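Local coordinates for sulfite reductase, desulfoviridin-type subunit gamma (dsvC) (Archaeoglobus fulgidus, PDB 2A5W), which probably acts as a sulfur carrier of the DsrC/TusE family, associated with dissimilatory sulfite reduction, at residues P2-K7 / E31-D36. Residues are numbered along the deposited sequence; the frame is centred on the assembly and turned at random.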
ATOM      1  N   PRO A   2      13.523   1.208  10.517  1.00 33.62           N
ATOM      2  CA  PRO A   2      13.203   1.338  11.946  1.00 33.82           C
ATOM      3  C   PRO A   2      12.077   0.366  12.301  1.00 34.25           C
ATOM      4  O   PRO A   2      11.724  -0.480  11.476  1.00 34.41           O
ATOM      5  CB  PRO A   2      12.688   2.771  12.037  1.00 32.87           C
ATOM      6  CG  PRO A   2      11.928   2.916  10.748  1.00 33.85           C
ATOM      7  CD  PRO A   2      12.818   2.226   9.714  1.00 33.33           C
ATOM      8  N   GLU A   3      11.496   0.502  13.494  1.00 34.39           N
ATOM      9  CA  GLU A   3      10.431  -0.415  13.929  1.00 33.78           C
ATOM     10  C   GLU A   3       9.044   0.208  13.827  1.00 33.19           C
ATOM     11  O   GLU A   3       8.905   1.438  13.660  1.00 32.70           O
ATOM     12  CB  GLU A   3      10.715  -0.911  15.353  1.00 34.69           C
ATOM     13  CG  GLU A   3      12.021  -1.700  15.403  1.00 37.64           C
ATOM     14  CD  GLU A   3      12.322  -2.317  16.739  1.00 41.81           C
ATOM     15  OE1 GLU A   3      12.425  -3.570  16.775  1.00 44.40           O
ATOM     16  OE2 GLU A   3      12.470  -1.562  17.737  1.00 41.85           O
ATOM     17  N   LEU A   4       8.035  -0.658  13.902  1.00 32.05           N
ATOM     18  CA  LEU A   4       6.640  -0.276  13.965  1.00 32.16           C
ATOM     19  C   LEU A   4       5.976  -1.115  15.058  1.00 32.74           C
ATOM     20  O   LEU A   4       5.858  -2.339  14.931  1.00 32.05           O
ATOM     21  CB  LEU A   4       5.934  -0.521  12.602  1.00 32.03           C
ATOM     22  CG  LEU A   4       4.452  -0.107  12.429  1.00 31.64           C
ATOM     23  CD1 LEU A   4       4.307   1.411  12.345  1.00 30.65           C
ATOM     24  CD2 LEU A   4       3.793  -0.774  11.222  1.00 31.20           C
ATOM     25  N   GLU A   5       5.564  -0.453  16.134  1.00 33.54           N
ATOM     26  CA  GLU A   5       4.754  -1.086  17.168  1.00 35.18           C
ATOM     27  C   GLU A   5       3.293  -1.124  16.742  1.00 35.57           C
ATOM     28  O   GLU A   5       2.690  -0.099  16.447  1.00 35.27           O
ATOM     29  CB  GLU A   5       4.863  -0.343  18.498  1.00 34.92           C
ATOM     30  CG  GLU A   5       6.026  -0.749  19.351  1.00 36.04           C
ATOM     31  CD  GLU A   5       6.038  -0.038  20.701  1.00 36.81           C
ATOM     32  OE1 GLU A   5       5.607   1.134  20.789  1.00 37.10           O
ATOM     33  OE2 GLU A   5       6.484  -0.661  21.686  1.00 42.17           O
ATOM     34  N   VAL A   6       2.758  -2.334  16.689  1.00 36.93           N
ATOM     35  CA  VAL A   6       1.351  -2.608  16.434  1.00 38.41           C
ATOM     36  C   VAL A   6       1.060  -4.019  16.967  1.00 39.35           C
ATOM     37  O   VAL A   6       1.902  -4.913  16.852  1.00 39.44           O
ATOM     38  CB  VAL A   6       0.981  -2.485  14.915  1.00 38.14           C
ATOM     39  CG1 VAL A   6       2.014  -3.169  14.029  1.00 37.85           C
ATOM     40  CG2 VAL A   6      -0.440  -3.026  14.649  1.00 38.54           C
ATOM     41  N   LYS A   7      -0.115  -4.193  17.575  1.00 41.11           N
ATOM     42  CA  LYS A   7      -0.607  -5.493  18.091  1.00 42.40           C
ATOM     43  C   LYS A   7       0.352  -6.277  19.007  1.00 42.67           C
ATOM     44  O   LYS A   7       0.528  -7.497  18.852  1.00 43.20           O
ATOM     45  CB  LYS A   7      -1.183  -6.377  16.955  1.00 42.54           C
ATOM     46  CG  LYS A   7      -0.172  -7.050  16.004  1.00 42.96           C
ATOM     47  CD  LYS A   7      -0.839  -7.553  14.720  1.00 43.62           C
ATOM     48  CE  LYS A   7      -1.765  -8.777  14.950  1.00 46.95           C
ATOM     49  NZ  LYS A   7      -1.037 -10.096  15.109  1.00 48.61           N
ATOM     50  N   GLU A  31      -3.281  -0.315   8.991  1.00 32.66           N
ATOM     51  CA  GLU A  31      -3.723   0.907   9.653  1.00 33.14           C
ATOM     52  C   GLU A  31      -2.580   1.654  10.311  1.00 32.52           C
ATOM     53  O   GLU A  31      -2.517   2.886  10.253  1.00 33.13           O
ATOM     54  CB  GLU A  31      -4.750   0.563  10.719  1.00 34.36           C
ATOM     55  CG  GLU A  31      -5.780   1.639  10.945  1.00 38.47           C
ATOM     56  CD  GLU A  31      -6.768   1.758   9.799  1.00 40.77           C
ATOM     57  OE1 GLU A  31      -7.479   0.761   9.519  1.00 44.54           O
ATOM     58  OE2 GLU A  31      -6.857   2.862   9.214  1.00 39.60           O
ATOM     59  N   ALA A  32      -1.683   0.912  10.947  1.00 31.26           N
ATOM     60  CA  ALA A  32      -0.521   1.513  11.590  1.00 31.17           C
ATOM     61  C   ALA A  32       0.409   2.116  10.520  1.00 30.90           C
ATOM     62  O   ALA A  32       0.921   3.241  10.656  1.00 31.08           O
ATOM     63  CB  ALA A  32       0.202   0.470  12.430  1.00 30.22           C
ATOM     64  N   LEU A  33       0.599   1.375   9.435  1.00 30.46           N
ATOM     65  CA  LEU A  33       1.385   1.876   8.313  1.00 30.31           C
ATOM     66  C   LEU A  33       0.772   3.148   7.737  1.00 30.10           C
ATOM     67  O   LEU A  33       1.479   4.116   7.450  1.00 30.90           O
ATOM     68  CB  LEU A  33       1.518   0.782   7.246  1.00 30.36           C
ATOM     69  CG  LEU A  33       2.494  -0.373   7.513  1.00 30.53           C
ATOM     70  CD1 LEU A  33       2.201  -1.549   6.569  1.00 30.18           C
ATOM     71  CD2 LEU A  33       3.978   0.055   7.386  1.00 29.11           C
ATOM     72  N   ALA A  34      -0.547   3.154   7.571  1.00 30.18           N
ATOM     73  CA  ALA A  34      -1.249   4.332   7.040  1.00 30.17           C
ATOM     74  C   ALA A  34      -1.081   5.612   7.879  1.00 30.68           C
ATOM     75  O   ALA A  34      -1.077   6.716   7.326  1.00 30.16           O
ATOM     76  CB  ALA A  34      -2.733   4.026   6.807  1.00 29.43           C
ATOM     77  N   LYS A  35      -0.981   5.477   9.205  1.00 31.05           N
ATOM     78  CA  LYS A  35      -0.717   6.655  10.044  1.00 32.66           C
ATOM     79  C   LYS A  35       0.746   6.888  10.368  1.00 32.18           C
ATOM     80  O   LYS A  35       1.050   7.750  11.167  1.00 32.79           O
ATOM     81  CB  LYS A  35      -1.572   6.691  11.338  1.00 33.77           C
ATOM     82  CG  LYS A  35      -1.818   5.358  12.019  1.00 35.60           C
ATOM     83  CD  LYS A  35      -3.222   5.358  12.697  1.00 41.68           C
ATOM     84  CE  LYS A  35      -4.422   5.622  11.715  1.00 43.68           C
ATOM     85  NZ  LYS A  35      -4.637   4.706  10.492  1.00 45.29           N
ATOM     86  N   ASP A  36       1.653   6.117   9.759  1.00 32.48           N
ATOM     87  CA  ASP A  36       3.095   6.246  10.056  1.00 32.95           C
ATOM     88  C   ASP A  36       3.682   7.465   9.348  1.00 32.97           C
ATOM     89  O   ASP A  36       4.116   7.382   8.177  1.00 33.66           O
ATOM     90  CB  ASP A  36       3.839   4.956   9.672  1.00 32.11           C
ATOM     91  CG  ASP A  36       5.289   4.954  10.095  1.00 31.68           C
ATOM     92  OD1 ASP A  36       5.783   5.973  10.633  1.00 28.85           O
ATOM     93  OD2 ASP A  36       5.943   3.908   9.881  1.00 30.90           O
TER
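Leu4 and Val6, two residues apart on strand 3-6, both meet the methyl of Ala32 on helix 27-34, and apolar contact carries most of this interface. Leu4 contributes most: its CG stands anti to the backbone N (chi1 -177°), which sends the isopropyl end out toward the helix with its two methyls divided between different partners. CD2 lies 4.0 Å from Ala32 CB and 3.9 Å from Leu33 CD2, the two leucine side chains crossing at about a right angle. Val6 adds its branch point, with CB 3.9 Å from Ala32 CB and CG2 the nearer of its methyls. The small alanine thus receives both strand residues, while Leu33 reaches over from the adjoining side of the helix.

The polar element lies just beyond the helix end. Leu4 CD1 comes within 3.9 Å of Asp36 OD2, a van der Waals approach to an oxygen already satisfied: both carboxylate oxygens have polar partners close by in the chain, and OD1 is salt-bridged to Arg38, which also donates to the backbone carbonyl of Glu3 and so ties the strand to the chain following the helix.

Off the interface, Glu31 O accepts from Lys35 N and, at 2.8 Å, from Lys35 NZ, which arrive from opposite faces of its carbonyl plane, and NZ also forms a salt bridge with Glu31 OE2, 3.2 Å away, whose hydrogen bond is weak.

No hydrogen bond joins the two segments directly. The contacts of Leu4 and Val6 with Ala32 and Leu33 are non-directional, so the fit of these apolar groups helps set how the hairpin of strands 3-6 and 9-12 lies on the helix, while Arg38, gripping Asp36 and the Glu3 carbonyl, supplies a directional polar link alongside.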